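Local coordinates for calcium binding protein (Fasciola hepatica, PDB 5FX0), which probably binds calcium ions as a whole protein, and is represented here by its dynein light chain-like domain, which forms a dimer, at residues 26-29 and 30-34; 53-56 and 57-61. All coordinates share one frame; numbering follows the deposited sequence.

Interaction 1. Residues 26-29 and 30-34; sequences RQVE and VTEKF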
# COMPACT_ATOMS: atom_id res chain seq x y z
N ARG A 26 -0.34 -21.72 0.03
CA ARG A 26 0.46 -20.50 -0.08
C ARG A 26 0.16 -19.49 1.01
O ARG A 26 1.08 -18.86 1.51
CB ARG A 26 0.28 -19.86 -1.43
CG ARG A 26 0.88 -20.69 -2.54
CD ARG A 26 0.88 -19.89 -3.82
NE ARG A 26 1.14 -20.73 -4.97
CZ ARG A 26 1.23 -20.28 -6.21
NH1 ARG A 26 1.11 -18.98 -6.48
NH2 ARG A 26 1.48 -21.14 -7.19
N GLN A 27 -1.11 -19.34 1.36
CA GLN A 27 -1.50 -18.50 2.50
C GLN A 27 -0.71 -18.89 3.73
O GLN A 27 -0.21 -18.02 4.42
CB GLN A 27 -2.99 -18.59 2.84
CG GLN A 27 -3.96 -18.14 1.76
CD GLN A 27 -5.40 -18.53 2.09
OE1 GLN A 27 -5.87 -18.32 3.21
NE2 GLN A 27 -6.10 -19.05 1.11
N VAL A 28 -0.62 -20.18 4.01
CA VAL A 28 0.11 -20.67 5.18
C VAL A 28 1.61 -20.31 5.07
O VAL A 28 2.15 -19.77 6.00
CB VAL A 28 -0.09 -22.20 5.41
CG1 VAL A 28 0.83 -22.74 6.52
CG2 VAL A 28 -1.55 -22.50 5.78
N GLU A 29 2.25 -20.57 3.93
CA GLU A 29 3.69 -20.25 3.76
C GLU A 29 3.98 -18.76 3.92
O GLU A 29 4.91 -18.38 4.63
CB GLU A 29 4.19 -20.63 2.37
CG GLU A 29 4.31 -22.12 2.13
CD GLU A 29 4.89 -22.44 0.76
OE1 GLU A 29 4.52 -21.76 -0.24
OE2 GLU A 29 5.71 -23.38 0.68
N VAL A 30 3.18 -17.94 3.26
CA VAL A 30 3.36 -16.50 3.29
C VAL A 30 3.17 -15.95 4.70
O VAL A 30 3.99 -15.13 5.16
CB VAL A 30 2.39 -15.80 2.31
CG1 VAL A 30 2.38 -14.30 2.50
CG2 VAL A 30 2.77 -16.14 0.88
N THR A 31 2.12 -16.38 5.40
CA THR A 31 1.88 -15.87 6.76
C THR A 31 2.92 -16.38 7.79
O THR A 31 3.37 -15.60 8.60
CB THR A 31 0.45 -16.15 7.25
OG1 THR A 31 0.19 -17.54 7.18
CG2 THR A 31 -0.58 -15.41 6.41
N GLU A 32 3.35 -17.64 7.71
CA GLU A 32 4.41 -18.13 8.62
C GLU A 32 5.74 -17.38 8.41
O GLU A 32 6.40 -16.99 9.37
CB GLU A 32 4.66 -19.63 8.48
CG GLU A 32 3.45 -20.54 8.72
CD GLU A 32 2.93 -20.59 10.15
OE1 GLU A 32 3.49 -19.95 11.06
OE2 GLU A 32 1.91 -21.31 10.35
N LYS A 33 6.09 -17.15 7.15
CA LYS A 33 7.23 -16.30 6.79
C LYS A 33 7.12 -14.89 7.39
O LYS A 33 8.09 -14.40 8.00
CB LYS A 33 7.40 -16.21 5.27
CG LYS A 33 8.64 -15.46 4.81
CD LYS A 33 9.89 -16.29 5.03
CE LYS A 33 11.18 -15.49 4.86
NZ LYS A 33 12.24 -16.02 5.78
N PHE A 34 5.97 -14.25 7.25
CA PHE A 34 5.81 -12.93 7.85
C PHE A 34 6.01 -12.96 9.38
O PHE A 34 6.65 -12.07 9.94
CB PHE A 34 4.44 -12.35 7.54
CG PHE A 34 4.30 -10.91 7.93
CD1 PHE A 34 4.81 -9.92 7.13
CD2 PHE A 34 3.67 -10.55 9.10
CE1 PHE A 34 4.68 -8.59 7.46
CE2 PHE A 34 3.52 -9.21 9.44
CZ PHE A 34 4.02 -8.23 8.61

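Interaction 2. Residues 53-56 and 57-61; sequences QDMK and NYMDE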
# COMPACT_ATOMS: atom_id res chain seq x y z
N GLN A 53 10.83 -5.68 2.43
CA GLN A 53 11.81 -6.07 1.41
C GLN A 53 11.99 -7.58 1.35
O GLN A 53 11.89 -8.16 0.27
CB GLN A 53 13.15 -5.39 1.66
CG GLN A 53 14.11 -5.45 0.48
CD GLN A 53 15.53 -5.06 0.85
OE1 GLN A 53 16.48 -5.49 0.21
NE2 GLN A 53 15.68 -4.23 1.88
N ASP A 54 12.25 -8.20 2.49
CA ASP A 54 12.38 -9.68 2.56
C ASP A 54 11.11 -10.46 2.19
O ASP A 54 11.19 -11.51 1.56
CB ASP A 54 12.87 -10.11 3.95
CG ASP A 54 14.23 -9.50 4.30
OD1 ASP A 54 15.03 -9.20 3.37
OD2 ASP A 54 14.49 -9.29 5.51
N MET A 55 9.95 -9.94 2.56
CA MET A 55 8.72 -10.53 2.05
C MET A 55 8.71 -10.52 0.52
O MET A 55 8.45 -11.55 -0.10
CB MET A 55 7.48 -9.82 2.60
CG MET A 55 7.11 -10.21 4.00
SD MET A 55 6.65 -11.93 4.25
CE MET A 55 5.27 -12.11 3.13
N LYS A 56 8.97 -9.36 -0.08
CA LYS A 56 8.94 -9.23 -1.54
C LYS A 56 9.94 -10.16 -2.24
O LYS A 56 9.61 -10.75 -3.26
CB LYS A 56 9.09 -7.77 -1.99
CG LYS A 56 10.21 -7.52 -2.98
CD LYS A 56 9.85 -6.53 -4.06
CE LYS A 56 10.73 -6.70 -5.29
NZ LYS A 56 9.88 -6.91 -6.50
N ASN A 57 11.15 -10.27 -1.69
CA ASN A 57 12.20 -11.17 -2.22
C ASN A 57 11.84 -12.65 -2.07
O ASN A 57 11.99 -13.41 -3.03
CB ASN A 57 13.55 -10.89 -1.56
CG ASN A 57 14.11 -9.50 -1.88
OD1 ASN A 57 13.66 -8.84 -2.81
ND2 ASN A 57 15.08 -9.06 -1.10
N TYR A 58 11.37 -13.05 -0.89
CA TYR A 58 10.93 -14.44 -0.65
C TYR A 58 9.87 -14.89 -1.65
O TYR A 58 9.92 -16.00 -2.18
CB TYR A 58 10.41 -14.60 0.79
CG TYR A 58 9.68 -15.90 1.10
CD1 TYR A 58 10.39 -17.06 1.47
CD2 TYR A 58 8.28 -15.96 1.05
CE1 TYR A 58 9.71 -18.24 1.77
CE2 TYR A 58 7.60 -17.14 1.34
CZ TYR A 58 8.31 -18.26 1.71
OH TYR A 58 7.61 -19.41 1.99
N MET A 59 8.93 -14.00 -1.94
CA MET A 59 7.84 -14.33 -2.83
C MET A 59 8.20 -14.27 -4.30
O MET A 59 7.64 -15.03 -5.08
CB MET A 59 6.67 -13.43 -2.53
CG MET A 59 6.19 -13.69 -1.12
SD MET A 59 4.48 -13.22 -0.94
CE MET A 59 4.66 -11.44 -1.02
N ASP A 60 9.07 -13.35 -4.67
CA ASP A 60 9.64 -13.32 -6.02
C ASP A 60 10.32 -14.68 -6.31
O ASP A 60 10.01 -15.36 -7.28
CB ASP A 60 10.65 -12.13 -6.19
CG ASP A 60 9.97 -10.75 -6.45
OD1 ASP A 60 8.77 -10.66 -6.77
OD2 ASP A 60 10.65 -9.72 -6.33
N GLU A 61 11.21 -15.09 -5.41
CA GLU A 61 11.96 -16.35 -5.52
C GLU A 61 11.07 -17.60 -5.51
O GLU A 61 11.32 -18.54 -6.27
CB GLU A 61 12.99 -16.45 -4.40
CG GLU A 61 14.14 -15.45 -4.50
CD GLU A 61 14.82 -15.19 -3.16
OE1 GLU A 61 14.77 -16.07 -2.27
OE2 GLU A 61 15.40 -14.09 -2.99

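Interaction 1. Residues 26-29 and 30-34
T31 turns its hydroxyl back onto the preceding turn of helix 24-40, where OG1 lies 2.8 Å from Q27 O and 3.2 Å from V28 O. With a chi1 of 57°, OG1 sits between the backbone N and the carbonyl carbon of its own residue, and that rotation points it at the two oxygens, beyond the end of Q27 O and beside the V28 C=O bond. Q27 O also accepts the backbone N of T31 at 3.0 Å, the donor standing 26° from the carbonyl plane. The methyl CG2 of T31 lies 3.3 Å from Q27 O, and the T31 side chain packs against I15, M17 and F90 of the sheet. V30 is buried on the neighbouring flank: its CG2 packs 3.3 Å from R26 O, while the side chain reaches I88 and, on helix 48-63, M55. Across the helix from V30 the packing is looser and open to solvent. There V28 and E32 run side by side in the same direction, their side chains closest at V28 CG1 to E32 CG, 4.1 Å. E32 CG also rests 3.1 Å from V28 O, which accepts E32 N. E29 extends toward helix 48-63 and hydrogen-bonds Y63 through OE1. The hydroxyl of T31 is probably satisfied by carbonyls of its own helix, which is consistent with its lying against the apolar I15, M17 and F90, while V28 and E32 keep the other face in solvent.

Interaction 2. Residues 53-56 and 57-61
Helix 48-63, the second helix of the dynein light chain-like fold, carries an i to i+4 lysine-aspartate salt bridge near its C-terminal end: K56 NZ meets D60 OD2 at 2.9 Å. The ammonium approaches the syn lone pair of OD2, on the side of the other carboxylate oxygen. K56 gets there along a bent chain, its chi1 of 126° departing from the usual staggered positions, and its CE comes within 3.2 Å of the same OD2. Both charged groups have a second partner in W67, where strand 67-72 begins: K56 NZ donates to W67 O, and D60 OD1 accepts W67 N. In the backbone of the same turn, D60 N donates to K56 O at 3.0 Å, with the donor 28° from the carbonyl plane. One turn back, N57 lays its amide beside Q53 O, CG at 3.4 Å, and the Q53 and N57 amide planes stand almost perpendicular, 89° apart. On the inner side, M55 and M59 bring their terminal methyls together, CE to CE at 4.2 Å, and M59 CG lies 3.3 Å from M55 O. M55 also packs on C69 and M59 on W67. The second subunit covers another part, with its F80 against K56 and its H82 against Q53. The charge of the buried lysine is probably compensated by D60, and both groups are tied to the W67 backbone where helix and strand meet.

From the N terminus, the chain leaves strand 15-20 and enters helix 24-40, where interaction 1 spans two turns, then passes through a connection into helix 48-63, home of interaction 2. Each contact lies within one continuous helix and closes no long loop; the two stand in series, neither nesting nor crossing. Their centres are 12 Å apart and the helices touch directly: F34 CA packs against M55 SD at 3.8 Å, and the Y58 ring lies against K33 CD. Interaction 1 joins the helix pair to strands 15-20 and 87-92, whereas interaction 2 ties it to strand 67-72 and borders the second subunit.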